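Local coordinates for protein tumor necrosis factor receptor superfamily member 16 (Rattus norvegicus, PDB 1SG1) that serves as a low-affinity receptor for nerve growth factor and other neurotrophins, through a rod-like array of disulfide-rich extracellular modules, at residues C16-L21 and V49-P54; P57-L62 and A77-A82; P138-E143 and W155-C160; S98-G103 and Q114-E119; E37-N42 and E53-C58. One frame throughout, in Å; residues are numbered along the deposited sequence.

From the N terminus, interaction 1 comes first: residues 16-21 meet 49-54, bringing the first group of disulfides against cysteine-rich region 39-79. Interaction 5 starts within that loop and ends on the same part of the chain, sharing Glu53 and Pro54, and its Cys39-Cys55 disulfide closes a smaller loop. Interaction 2 begins where interaction 5 ends, sharing Pro57 and Cys58, and closes the second half of region 39-79. Interaction 4 closes a loop in region 81-118, and interaction 3 one in region 121-160; both follow in series without crossing. Interactions 3 and 4 touch through Trp155 on Val102, whereas interactions 1 and 3 stand about 67 Å apart between centres.

Interaction 1: residues C16-L21 and V49-P54; sequences CKACNL and VSATEP
Cys19 and Ser50 form an antiparallel hydrogen-bonded pair, a single beta bridge between two loops whose touching parts run 147° apart. Cys19 N donates to Ser50 O at 2.8 Å, and Ser50 N returns a bond to Cys19 O at 3.1 Å. Both bonds are bent, and each donor sits above the plane of the carbonyl it approaches. A further contact runs from the CA of Val49 to Cys19 O at 3.4 Å, giving that oxygen a second, weaker neighbour. Beside the bridge, Ala18 and Ala51 meet methyl to methyl, CB to CB 3.6 Å. The Ala51 methyl also comes down tightly on Lys17 O, its CB only 3.0 Å from that oxygen, which takes a hydrogen bond from Thr34 OG1.

The bridge joins two successive parts of the elongated TNF-receptor fold: Cys16 and Cys19 are tied by disulfides to Cys29 and Cys36, while residues 49-54 belong to cysteine-rich region 39-79. Past the bridge, Val49 carries the apolar contact. Its CG1, anti to the carbonyl carbon (chi1 -72°), reaches over the backbone to lie 3.5 Å from Leu21 N. The same methyl is 4.2 Å from Leu21 CD1, the two side chains meeting at a slant. Val49, Asn20 and Leu21 also pack against polar side chains of another protein's chain. Beyond Ser50 the chain turns sharply: Ser50, whose side chain sets out away from 16-21, accepts through OG a bond from Thr52 N at 3.2 Å, an ST turn, with a weak second bond from Glu53 N.

Interaction 2: residues P57-L62 and A77-A82; sequences PCTECL and AVCRCA
Cys61 and Cys79 are joined covalently, SG to SG 2.0 Å, and this disulfide is the heart of the contact. Its torsion about the sulfur-sulfur bond is -86°, close to the relaxed right angle and left-handed in sense. In both cysteines SG lies anti to the carbonyl carbon, beside the backbone N (chi1 -49° in Cys61, -56° in Cys79), and the two CA atoms are held 5.5 Å apart. The sulfur of Cys79 also rests against the chain before its partner, with Glu60 C at 3.8 Å from SG.

The van der Waals contacts are lighter and lie to the Thr59 side of the disulfide. The methyl of Ala77 points at the opposite backbone, its CB 3.6 Å from Thr59 O. Thr59 CG2, anti to the backbone N, is turned to the sulfur bridge and stands 4.3 Å from Cys79 SG.

No hydrogen bond crosses between the two segments. The polar end of Thr59 is engaged by a residue just ahead of 77-82, for Thr59 OG1 bonds to Asp76 OD2. Val78 and Arg80 find backbone partners on strand 65-69, in a two-stranded antiparallel sheet.

Cys58, three residues before Cys61, is bonded to Cys71, so the two disulfides interleave along the sequence. Such a pair is the signature of the B module that forms the second half of a TNF-receptor cysteine-rich domain.

Interaction 3: residues P138-E143 and W155-C160; sequences PCTVCE and WADAEC
Thr140 and Asp157 grip each other through two hydrogen bonds that make a small clasp. Thr140 N donates to Asp157 OD1 at 2.8 Å, nearly straight at 168°, and Thr140 OG1 donates to Asp157 OD2 at 3.1 Å. Each carboxylate oxygen uses its syn lone pair, the one on the side of the other oxygen, so the group is held at both corners and its rotation is fixed. The two side chains cross at about a right angle. Asp157 gets there because its CG is anti to the backbone N (chi1 177°), bringing the carboxylate across to the opposite chain, while Thr140 OG1 lies beside its own N. An alanine in place of Asp157 would probably leave Thr140 N and OG1 without these acceptors and let the Thr140 hydroxyl turn.

One residue on from Asp157, Ala158 CB comes 3.4 Å from Thr140 O, and Thr140 CG2 lies 4.1 Å from Cys160 SG. Cys160 is bonded to Cys142, SG to SG 2.0 Å, with a torsion of -90° about the sulfur-sulfur bond. The touching chains run almost parallel, so clasp and disulfide act as two rungs between them. Together with Cys139-Cys152, Cys142-Cys160 makes the interleaved disulfide pair of a TNF-receptor B module, here in cysteine-rich region 121-160.

Farther out, the backbone of Cys139 is bonded to that of Gly124, and Glu159 to Arg150. Beyond them Trp155 lies on Val102 of the preceding cysteine-rich region, and Pro138 packs on an aromatic side chain of another protein's chain.

Interaction 4: residues S98-G103 and Q114-E119; sequences SVCEVG and QNTVCE
The B module of cysteine-rich region 81-118 is closed here by Ser98, held by Asn115 and Thr116, and by the disulfide Cys100-Cys118. Ser98 is gripped at three atoms. Its backbone N donates to Asn115 OD1 at 2.8 Å, in the plane of that carbonyl and on a lone pair. In return Asn115 ND2 donates to Ser98 OG at 3.1 Å, almost straight at 174°, with the serine oxygen in the amide plane. The amide thus meets the serine in its own plane, through OD1 and ND2, and the two bonds hold it against rotation. It reaches across because CG of Asn115 is anti to the backbone N (chi1 176°). The third bond runs from Thr116 OG1 to Ser98 O, 2.8 Å long, its donor tilted from the carbonyl plane. An alanine in place of Asn115 would probably leave Ser98 N and OG without these partners, set the serine hydroxyl free to turn and open a gap between the chains.

In TNF-receptor modules of this kind two disulfides interleave, and the second of the pair, after Cys97-Cys110, is Cys100-Cys118, SG to SG 2.0 Å. Its torsion about the sulfur-sulfur bond is -90°. Thr116 CG2 leans on this bridge, 3.8 Å from Cys100 SG, so threonine serves both polar and apolar ends of the contact. From the other segment, Val99 C lies 3.8 Å from Cys118 SG.

Residues 117-119 already belong to strand 117-120, which pairs with strand 104-108. The side chain of Glu119 sets out away from 98-103, and outside the two segments its OE1 makes a salt bridge to a basic side chain of another protein's chain.

Interaction 5: residues E37-N42 and E53-C58; sequences EPCLDN and EPCKPC
Cys39 and Cys55 turn their sulfurs toward each other in the same way, SG anti to the carbonyl carbon and beside the backbone N (chi1 -54° and -67°). That brings SG to SG at 2.0 Å in a disulfide twisted -88° about the sulfur-sulfur bond, a relaxed, left-handed crossing. The bridge sets the two CA atoms 5.7 Å apart, and CB of Cys39 lies 3.0 Å from Cys55 SG, as the covalent geometry demands.

Around the bridge the touching is of sulfur on backbone. Cys55 SG lies 4.0 Å from Glu37 O and 4.2 Å from Pro38 C, against the chain just ahead of its partner cysteine. At the far end Cys58 SG approaches the backbone of Asn42, 3.9 Å from its C atom. That sulfur is already bonded to Cys71, so a neighbouring disulfide, not a free thiol, leans on the chain here. No hydrogen bond joins the two segments, and the disulfide alone ties them, as the first disulfide of a TNF-receptor cysteine-rich domain, the one that closes its A module. Asp41 and Asn42 also meet two other protein chains: Asp41 OD1 bonds to the backbone of one, Asp41 OD2 forms a salt bridge with a basic side chain of the second, and Asn42 OD1 bonds to an aromatic side chain of the first.

Strand 35-38 delivers Cys39 from its two-stranded sheet with strand 23-27. Strand 56-57 pairs antiparallel with strand 44-45, whose Thr44 touches both Cys39 and Cys55 while Phe45 packs on Cys58.

Interaction 1: residues C16-L21 and V49-P54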
# COMPACT_ATOMS: atom_id res chain seq x y z
N CYS C 16 -15.11 37.66 9.05
CA CYS C 16 -13.92 36.93 9.46
C CYS C 16 -13.37 36.10 8.31
O CYS C 16 -14.13 35.49 7.56
CB CYS C 16 -14.26 36.02 10.63
SG CYS C 16 -14.74 36.96 12.11
N LYS C 17 -12.05 36.10 8.17
CA LYS C 17 -11.39 35.32 7.13
C LYS C 17 -11.36 33.88 7.62
O LYS C 17 -11.48 33.64 8.82
CB LYS C 17 -9.95 35.79 6.92
CG LYS C 17 -9.81 37.13 6.22
CD LYS C 17 -8.35 37.56 6.15
CE LYS C 17 -8.16 38.72 5.18
NZ LYS C 17 -8.52 38.34 3.78
N ALA C 18 -11.21 32.94 6.71
CA ALA C 18 -11.19 31.54 7.10
C ALA C 18 -9.83 30.88 6.90
O ALA C 18 -9.10 31.21 5.96
CB ALA C 18 -12.28 30.75 6.35
N CYS C 19 -9.50 29.94 7.80
CA CYS C 19 -8.25 29.20 7.74
C CYS C 19 -8.46 28.05 6.77
O CYS C 19 -9.18 27.10 7.05
CB CYS C 19 -7.87 28.65 9.12
SG CYS C 19 -7.66 29.94 10.37
N ASN C 20 -7.82 28.18 5.62
CA ASN C 20 -7.91 27.21 4.54
C ASN C 20 -7.52 25.78 4.91
O ASN C 20 -7.38 25.43 6.09
CB ASN C 20 -7.07 27.71 3.36
CG ASN C 20 -5.76 28.37 3.81
OD1 ASN C 20 -5.00 28.88 2.98
ND2 ASN C 20 -5.51 28.37 5.12
N LEU C 21 -7.36 24.95 3.89
CA LEU C 21 -7.00 23.55 4.06
C LEU C 21 -5.55 23.43 4.49
O LEU C 21 -4.65 23.99 3.86
CB LEU C 21 -7.19 22.82 2.73
CG LEU C 21 -7.97 21.51 2.68
CD1 LEU C 21 -9.28 21.62 3.47
CD2 LEU C 21 -8.23 21.20 1.22
N VAL C 49 -11.84 24.16 5.32
CA VAL C 49 -11.59 25.59 5.15
C VAL C 49 -12.63 26.24 6.03
O VAL C 49 -13.75 26.50 5.61
CB VAL C 49 -11.77 26.05 3.68
CG1 VAL C 49 -10.63 25.52 2.83
CG2 VAL C 49 -13.09 25.55 3.12
N SER C 50 -12.23 26.47 7.27
CA SER C 50 -13.09 27.02 8.30
C SER C 50 -12.43 28.17 9.05
O SER C 50 -11.21 28.21 9.22
CB SER C 50 -13.44 25.88 9.26
OG SER C 50 -14.19 26.32 10.36
N ALA C 51 -13.26 29.12 9.50
CA ALA C 51 -12.79 30.27 10.25
C ALA C 51 -13.19 30.10 11.71
O ALA C 51 -13.38 31.07 12.43
CB ALA C 51 -13.39 31.55 9.70
N THR C 52 -13.30 28.85 12.14
CA THR C 52 -13.68 28.55 13.51
C THR C 52 -13.03 27.24 13.99
O THR C 52 -13.10 26.90 15.18
CB THR C 52 -15.21 28.42 13.63
OG1 THR C 52 -15.55 27.82 14.89
CG2 THR C 52 -15.76 27.58 12.50
N GLU C 53 -12.40 26.53 13.07
CA GLU C 53 -11.76 25.25 13.38
C GLU C 53 -10.24 25.29 13.45
O GLU C 53 -9.57 25.70 12.50
CB GLU C 53 -12.20 24.21 12.36
CG GLU C 53 -13.65 23.88 12.48
CD GLU C 53 -13.97 23.24 13.81
OE1 GLU C 53 -13.62 22.05 13.98
OE2 GLU C 53 -14.55 23.93 14.69
N PRO C 54 -9.67 24.84 14.58
CA PRO C 54 -8.22 24.79 14.84
C PRO C 54 -7.65 23.49 14.29
O PRO C 54 -8.41 22.61 13.90
CB PRO C 54 -8.17 24.81 16.36
CG PRO C 54 -9.31 23.87 16.69
CD PRO C 54 -10.42 24.34 15.75

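Interaction 2: residues P57-L62 and A77-A82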
# COMPACT_ATOMS: atom_id res chain seq x y z
N PRO C 57 -5.95 17.17 16.46
CA PRO C 57 -4.93 16.16 16.70
C PRO C 57 -5.11 14.92 15.80
O PRO C 57 -6.17 14.30 15.77
CB PRO C 57 -5.10 15.85 18.18
CG PRO C 57 -6.57 16.08 18.41
CD PRO C 57 -6.82 17.35 17.63
N CYS C 58 -4.04 14.59 15.08
CA CYS C 58 -4.03 13.45 14.18
C CYS C 58 -4.39 12.23 14.98
O CYS C 58 -3.85 12.04 16.06
CB CYS C 58 -2.64 13.22 13.64
SG CYS C 58 -2.05 14.40 12.41
N THR C 59 -5.27 11.40 14.42
CA THR C 59 -5.72 10.16 15.04
C THR C 59 -4.53 9.20 15.16
O THR C 59 -3.77 9.03 14.21
CB THR C 59 -6.81 9.48 14.16
OG1 THR C 59 -7.96 10.33 14.08
CG2 THR C 59 -7.20 8.13 14.72
N GLU C 60 -4.34 8.59 16.32
CA GLU C 60 -3.23 7.67 16.50
C GLU C 60 -3.72 6.24 16.59
O GLU C 60 -4.75 5.96 17.20
CB GLU C 60 -2.46 7.97 17.77
CG GLU C 60 -2.06 9.39 17.98
CD GLU C 60 -1.06 9.48 19.11
OE1 GLU C 60 -1.30 8.82 20.15
OE2 GLU C 60 -0.06 10.21 18.96
N CYS C 61 -2.96 5.33 15.99
CA CYS C 61 -3.31 3.93 16.01
C CYS C 61 -2.75 3.35 17.29
O CYS C 61 -1.53 3.33 17.50
CB CYS C 61 -2.71 3.24 14.79
SG CYS C 61 -3.02 4.10 13.21
N LEU C 62 -3.64 2.88 18.15
CA LEU C 62 -3.24 2.34 19.42
C LEU C 62 -3.47 0.85 19.47
O LEU C 62 -4.36 0.36 18.81
CB LEU C 62 -4.03 3.04 20.53
CG LEU C 62 -4.22 4.56 20.31
CD1 LEU C 62 -5.21 5.10 21.32
CD2 LEU C 62 -2.89 5.29 20.41
N ALA C 77 -5.12 10.73 9.83
CA ALA C 77 -4.54 9.45 9.57
C ALA C 77 -5.68 8.44 9.63
O ALA C 77 -6.76 8.75 10.13
CB ALA C 77 -3.51 9.14 10.63
N VAL C 78 -5.44 7.25 9.09
CA VAL C 78 -6.42 6.20 9.14
C VAL C 78 -5.73 4.96 9.71
O VAL C 78 -4.58 4.68 9.42
CB VAL C 78 -7.02 5.91 7.75
CG1 VAL C 78 -8.24 5.05 7.92
CG2 VAL C 78 -7.42 7.23 7.07
N CYS C 79 -6.46 4.26 10.58
CA CYS C 79 -5.98 3.07 11.25
C CYS C 79 -6.85 1.85 11.02
O CYS C 79 -8.06 1.94 11.04
CB CYS C 79 -5.93 3.30 12.75
SG CYS C 79 -4.96 4.72 13.32
N ARG C 80 -6.22 0.70 10.82
CA ARG C 80 -6.95 -0.55 10.62
C ARG C 80 -6.32 -1.62 11.50
O ARG C 80 -5.21 -1.44 11.99
CB ARG C 80 -6.89 -0.96 9.15
CG ARG C 80 -7.99 -0.33 8.30
CD ARG C 80 -8.11 -0.97 6.91
NE ARG C 80 -7.32 -0.29 5.89
CZ ARG C 80 -6.42 -0.89 5.12
NH1 ARG C 80 -6.19 -2.19 5.24
NH2 ARG C 80 -5.76 -0.19 4.20
N CYS C 81 -7.02 -2.72 11.72
CA CYS C 81 -6.44 -3.79 12.52
C CYS C 81 -5.21 -4.36 11.83
O CYS C 81 -5.23 -4.58 10.62
CB CYS C 81 -7.46 -4.91 12.75
SG CYS C 81 -8.79 -4.45 13.89
N ALA C 82 -4.15 -4.58 12.59
CA ALA C 82 -2.89 -5.14 12.08
C ALA C 82 -3.06 -6.39 11.18
O ALA C 82 -4.13 -7.00 11.12
CB ALA C 82 -1.97 -5.47 13.26

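Interaction 3: residues P138-E143 and W155-C160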
# COMPACT_ATOMS: atom_id res chain seq x y z
N PRO C 138 -4.58 -28.69 -5.66
CA PRO C 138 -4.92 -29.87 -6.45
C PRO C 138 -3.96 -31.02 -6.15
O PRO C 138 -2.75 -30.84 -6.12
CB PRO C 138 -4.85 -29.36 -7.90
CG PRO C 138 -3.91 -28.23 -7.84
CD PRO C 138 -4.27 -27.55 -6.54
N CYS C 139 -4.52 -32.19 -5.90
CA CYS C 139 -3.74 -33.38 -5.56
C CYS C 139 -2.71 -33.77 -6.61
O CYS C 139 -2.92 -33.56 -7.81
CB CYS C 139 -4.67 -34.58 -5.34
SG CYS C 139 -5.80 -34.57 -3.90
N THR C 140 -1.60 -34.35 -6.15
CA THR C 140 -0.58 -34.86 -7.04
C THR C 140 -1.09 -36.22 -7.53
O THR C 140 -1.57 -37.03 -6.74
CB THR C 140 0.75 -35.11 -6.32
OG1 THR C 140 1.46 -33.88 -6.15
CG2 THR C 140 1.62 -36.08 -7.11
N VAL C 141 -0.98 -36.48 -8.82
CA VAL C 141 -1.41 -37.78 -9.34
C VAL C 141 -0.17 -38.63 -9.60
O VAL C 141 0.58 -38.35 -10.53
CB VAL C 141 -2.20 -37.64 -10.64
CG1 VAL C 141 -2.75 -38.99 -11.06
CG2 VAL C 141 -3.33 -36.65 -10.46
N CYS C 142 0.04 -39.65 -8.77
CA CYS C 142 1.18 -40.55 -8.93
C CYS C 142 1.13 -41.25 -10.27
O CYS C 142 0.06 -41.61 -10.76
CB CYS C 142 1.23 -41.63 -7.85
SG CYS C 142 1.67 -41.15 -6.15
N GLU C 143 2.30 -41.46 -10.85
CA GLU C 143 2.45 -42.11 -12.15
C GLU C 143 2.13 -43.61 -12.12
O GLU C 143 2.30 -44.27 -11.11
CB GLU C 143 3.87 -41.88 -12.66
CG GLU C 143 4.11 -40.46 -13.12
CD GLU C 143 3.91 -40.31 -14.61
OE1 GLU C 143 3.00 -40.97 -15.15
OE2 GLU C 143 4.66 -39.54 -15.23
N TRP C 155 -6.52 -33.71 3.91
CA TRP C 155 -5.49 -33.09 4.75
C TRP C 155 -4.03 -33.39 4.40
O TRP C 155 -3.12 -32.79 4.95
CB TRP C 155 -5.74 -33.40 6.23
CG TRP C 155 -5.73 -34.83 6.56
CD1 TRP C 155 -4.67 -35.57 6.98
CD2 TRP C 155 -6.83 -35.74 6.44
NE1 TRP C 155 -5.04 -36.89 7.13
CE2 TRP C 155 -6.36 -37.02 6.80
CE3 TRP C 155 -8.16 -35.59 6.06
CZ2 TRP C 155 -7.18 -38.14 6.79
CZ3 TRP C 155 -8.98 -36.71 6.05
CH2 TRP C 155 -8.49 -37.97 6.41
N ALA C 156 -3.79 -34.31 3.49
CA ALA C 156 -2.42 -34.58 3.08
C ALA C 156 -2.39 -34.97 1.62
O ALA C 156 -3.20 -35.75 1.15
CB ALA C 156 -1.80 -35.66 3.93
N ASP C 157 -1.45 -34.39 0.88
CA ASP C 157 -1.29 -34.67 -0.54
C ASP C 157 -0.73 -36.08 -0.75
O ASP C 157 -0.14 -36.67 0.15
CB ASP C 157 -0.36 -33.63 -1.17
CG ASP C 157 -0.08 -33.90 -2.64
OD1 ASP C 157 -1.00 -34.29 -3.38
OD2 ASP C 157 1.07 -33.70 -3.04
N ALA C 158 -0.92 -36.61 -1.95
CA ALA C 158 -0.43 -37.93 -2.29
C ALA C 158 1.10 -37.97 -2.31
O ALA C 158 1.76 -36.95 -2.45
CB ALA C 158 -0.98 -38.34 -3.64
N GLU C 159 1.67 -39.15 -2.14
CA GLU C 159 3.11 -39.32 -2.15
C GLU C 159 3.50 -40.33 -3.22
O GLU C 159 2.73 -41.24 -3.51
CB GLU C 159 3.60 -39.80 -0.79
CG GLU C 159 3.72 -38.68 0.23
CD GLU C 159 3.97 -39.18 1.64
OE1 GLU C 159 4.90 -40.01 1.83
OE2 GLU C 159 3.24 -38.74 2.57
N CYS C 160 4.68 -40.16 -3.82
CA CYS C 160 5.14 -41.11 -4.83
C CYS C 160 6.65 -41.36 -4.72
O CYS C 160 7.27 -40.93 -3.75
CB CYS C 160 4.76 -40.62 -6.22
SG CYS C 160 3.16 -39.76 -6.24

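Interaction 4: residues S98-G103 and Q114-E119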
# COMPACT_ATOMS: atom_id res chain seq x y z
N SER C 98 -9.36 -16.01 11.72
CA SER C 98 -9.58 -17.43 11.92
C SER C 98 -8.61 -18.13 10.98
O SER C 98 -8.12 -17.53 10.02
CB SER C 98 -11.02 -17.82 11.58
OG SER C 98 -11.90 -17.49 12.63
N VAL C 99 -8.30 -19.39 11.27
CA VAL C 99 -7.38 -20.15 10.42
C VAL C 99 -8.09 -21.31 9.77
O VAL C 99 -8.96 -21.92 10.38
CB VAL C 99 -6.15 -20.70 11.21
CG1 VAL C 99 -5.96 -19.94 12.52
CG2 VAL C 99 -6.32 -22.19 11.48
N CYS C 100 -7.74 -21.59 8.53
CA CYS C 100 -8.33 -22.72 7.84
C CYS C 100 -7.42 -23.87 8.25
O CYS C 100 -6.28 -23.99 7.78
CB CYS C 100 -8.30 -22.50 6.34
SG CYS C 100 -9.14 -20.97 5.81
N GLU C 101 -7.93 -24.70 9.16
CA GLU C 101 -7.19 -25.83 9.68
C GLU C 101 -6.77 -26.80 8.57
O GLU C 101 -7.16 -26.64 7.41
CB GLU C 101 -8.05 -26.58 10.70
CG GLU C 101 -8.64 -25.72 11.81
CD GLU C 101 -7.60 -25.22 12.78
OE1 GLU C 101 -6.47 -25.74 12.73
OE2 GLU C 101 -7.91 -24.34 13.61
N VAL C 102 -5.96 -27.79 8.92
CA VAL C 102 -5.55 -28.77 7.92
C VAL C 102 -6.82 -29.44 7.39
O VAL C 102 -7.74 -29.73 8.16
CB VAL C 102 -4.63 -29.84 8.52
CG1 VAL C 102 -4.27 -30.85 7.47
CG2 VAL C 102 -3.36 -29.19 9.07
N GLY C 103 -6.88 -29.66 6.09
CA GLY C 103 -8.04 -30.28 5.51
C GLY C 103 -9.09 -29.25 5.20
O GLY C 103 -10.20 -29.56 4.82
N GLN C 114 -13.21 -7.86 7.57
CA GLN C 114 -13.47 -9.22 7.13
C GLN C 114 -12.62 -10.31 7.78
O GLN C 114 -11.40 -10.33 7.64
CB GLN C 114 -13.25 -9.29 5.62
CG GLN C 114 -13.49 -10.65 5.00
CD GLN C 114 -14.94 -11.05 5.04
OE1 GLN C 114 -15.81 -10.38 4.48
NE2 GLN C 114 -15.22 -12.17 5.70
N ASN C 115 -13.27 -11.23 8.50
CA ASN C 115 -12.52 -12.33 9.09
C ASN C 115 -12.43 -13.39 7.99
O ASN C 115 -13.27 -13.44 7.08
CB ASN C 115 -13.24 -12.90 10.32
CG ASN C 115 -12.54 -14.13 10.90
OD1 ASN C 115 -11.32 -14.25 10.88
ND2 ASN C 115 -13.33 -15.04 11.43
N THR C 116 -11.37 -14.19 8.07
CA THR C 116 -11.09 -15.29 7.16
C THR C 116 -12.31 -16.16 6.87
O THR C 116 -12.96 -16.64 7.80
CB THR C 116 -10.06 -16.24 7.77
OG1 THR C 116 -8.93 -15.50 8.20
CG2 THR C 116 -9.63 -17.29 6.75
N VAL C 117 -12.60 -16.36 5.59
CA VAL C 117 -13.68 -17.26 5.17
C VAL C 117 -13.02 -18.56 4.70
O VAL C 117 -12.37 -18.58 3.64
CB VAL C 117 -14.47 -16.73 3.98
CG1 VAL C 117 -15.47 -17.78 3.52
CG2 VAL C 117 -15.18 -15.45 4.35
N CYS C 118 -13.18 -19.64 5.46
CA CYS C 118 -12.58 -20.92 5.08
C CYS C 118 -13.46 -21.89 4.31
O CYS C 118 -14.64 -21.67 4.11
CB CYS C 118 -12.05 -21.64 6.31
SG CYS C 118 -10.69 -20.75 7.11
N GLU C 119 -12.85 -22.99 3.90
CA GLU C 119 -13.53 -24.01 3.10
C GLU C 119 -12.97 -25.40 3.39
O GLU C 119 -11.77 -25.59 3.52
CB GLU C 119 -13.31 -23.66 1.64
CG GLU C 119 -13.78 -24.64 0.61
CD GLU C 119 -13.45 -24.15 -0.78
OE1 GLU C 119 -12.25 -24.02 -1.11
OE2 GLU C 119 -14.39 -23.87 -1.55

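Interaction 5: residues E37-N42 and E53-C58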
# COMPACT_ATOMS: atom_id res chain seq x y z
N GLU C 37 -2.60 29.50 11.54
CA GLU C 37 -1.23 29.02 11.43
C GLU C 37 -1.29 27.60 10.87
O GLU C 37 -2.23 26.85 11.15
CB GLU C 37 -0.52 29.04 12.79
CG GLU C 37 -0.87 27.89 13.71
CD GLU C 37 -0.01 27.87 14.97
OE1 GLU C 37 -0.27 28.67 15.89
OE2 GLU C 37 0.94 27.05 15.03
N PRO C 38 -0.31 27.22 10.04
CA PRO C 38 -0.25 25.88 9.45
C PRO C 38 -0.19 24.75 10.48
O PRO C 38 0.37 24.91 11.55
CB PRO C 38 1.01 25.94 8.60
CG PRO C 38 1.01 27.35 8.12
CD PRO C 38 0.67 28.11 9.39
N CYS C 39 -0.79 23.61 10.14
CA CYS C 39 -0.77 22.43 11.00
C CYS C 39 0.57 21.70 10.88
O CYS C 39 1.30 21.88 9.91
CB CYS C 39 -1.89 21.47 10.62
SG CYS C 39 -3.54 22.21 10.59
N LEU C 40 0.87 20.85 11.86
CA LEU C 40 2.13 20.10 11.87
C LEU C 40 2.03 18.67 11.31
O LEU C 40 1.33 17.83 11.87
CB LEU C 40 2.67 20.02 13.30
CG LEU C 40 4.19 20.01 13.48
CD1 LEU C 40 4.72 21.43 13.35
CD2 LEU C 40 4.55 19.45 14.85
N ASP C 41 2.77 18.40 10.23
CA ASP C 41 2.79 17.08 9.61
C ASP C 41 3.07 16.04 10.67
O ASP C 41 3.97 16.19 11.47
CB ASP C 41 3.88 17.03 8.54
CG ASP C 41 3.95 15.69 7.84
OD1 ASP C 41 4.58 14.77 8.38
OD2 ASP C 41 3.36 15.56 6.74
N ASN C 42 2.25 15.00 10.68
CA ASN C 42 2.32 13.91 11.64
C ASN C 42 1.77 14.29 13.01
O ASN C 42 1.59 13.44 13.85
CB ASN C 42 3.74 13.39 11.78
CG ASN C 42 3.80 12.05 12.49
OD1 ASN C 42 2.96 11.19 12.27
ND2 ASN C 42 4.80 11.88 13.34
N GLU C 53 -12.40 26.53 13.07
CA GLU C 53 -11.76 25.25 13.38
C GLU C 53 -10.24 25.29 13.45
O GLU C 53 -9.57 25.70 12.50
CB GLU C 53 -12.20 24.21 12.36
CG GLU C 53 -13.65 23.88 12.48
CD GLU C 53 -13.97 23.24 13.81
OE1 GLU C 53 -13.62 22.05 13.98
OE2 GLU C 53 -14.55 23.93 14.69
N PRO C 54 -9.67 24.84 14.58
CA PRO C 54 -8.22 24.79 14.84
C PRO C 54 -7.65 23.49 14.29
O PRO C 54 -8.41 22.61 13.90
CB PRO C 54 -8.17 24.81 16.36
CG PRO C 54 -9.31 23.87 16.69
CD PRO C 54 -10.42 24.34 15.75
N CYS C 55 -6.33 23.35 14.27
CA CYS C 55 -5.75 22.10 13.78
C CYS C 55 -6.08 21.04 14.79
O CYS C 55 -5.73 21.16 15.96
CB CYS C 55 -4.24 22.18 13.62
SG CYS C 55 -3.63 23.30 12.32
N LYS C 56 -6.75 19.99 14.34
CA LYS C 56 -7.12 18.89 15.22
C LYS C 56 -5.99 17.87 15.33
O LYS C 56 -5.15 17.73 14.43
CB LYS C 56 -8.37 18.19 14.71
CG LYS C 56 -9.60 19.05 14.63
CD LYS C 56 -10.72 18.26 14.00
CE LYS C 56 -11.02 16.99 14.79
NZ LYS C 56 -11.40 17.27 16.21
N PRO C 57 -5.95 17.17 16.46
CA PRO C 57 -4.93 16.16 16.70
C PRO C 57 -5.11 14.92 15.80
O PRO C 57 -6.17 14.30 15.77
CB PRO C 57 -5.10 15.85 18.18
CG PRO C 57 -6.57 16.08 18.41
CD PRO C 57 -6.82 17.35 17.63
N CYS C 58 -4.04 14.59 15.08
CA CYS C 58 -4.03 13.45 14.18
C CYS C 58 -4.39 12.23 14.98
O CYS C 58 -3.85 12.04 16.06
CB CYS C 58 -2.64 13.22 13.64
SG CYS C 58 -2.05 14.40 12.41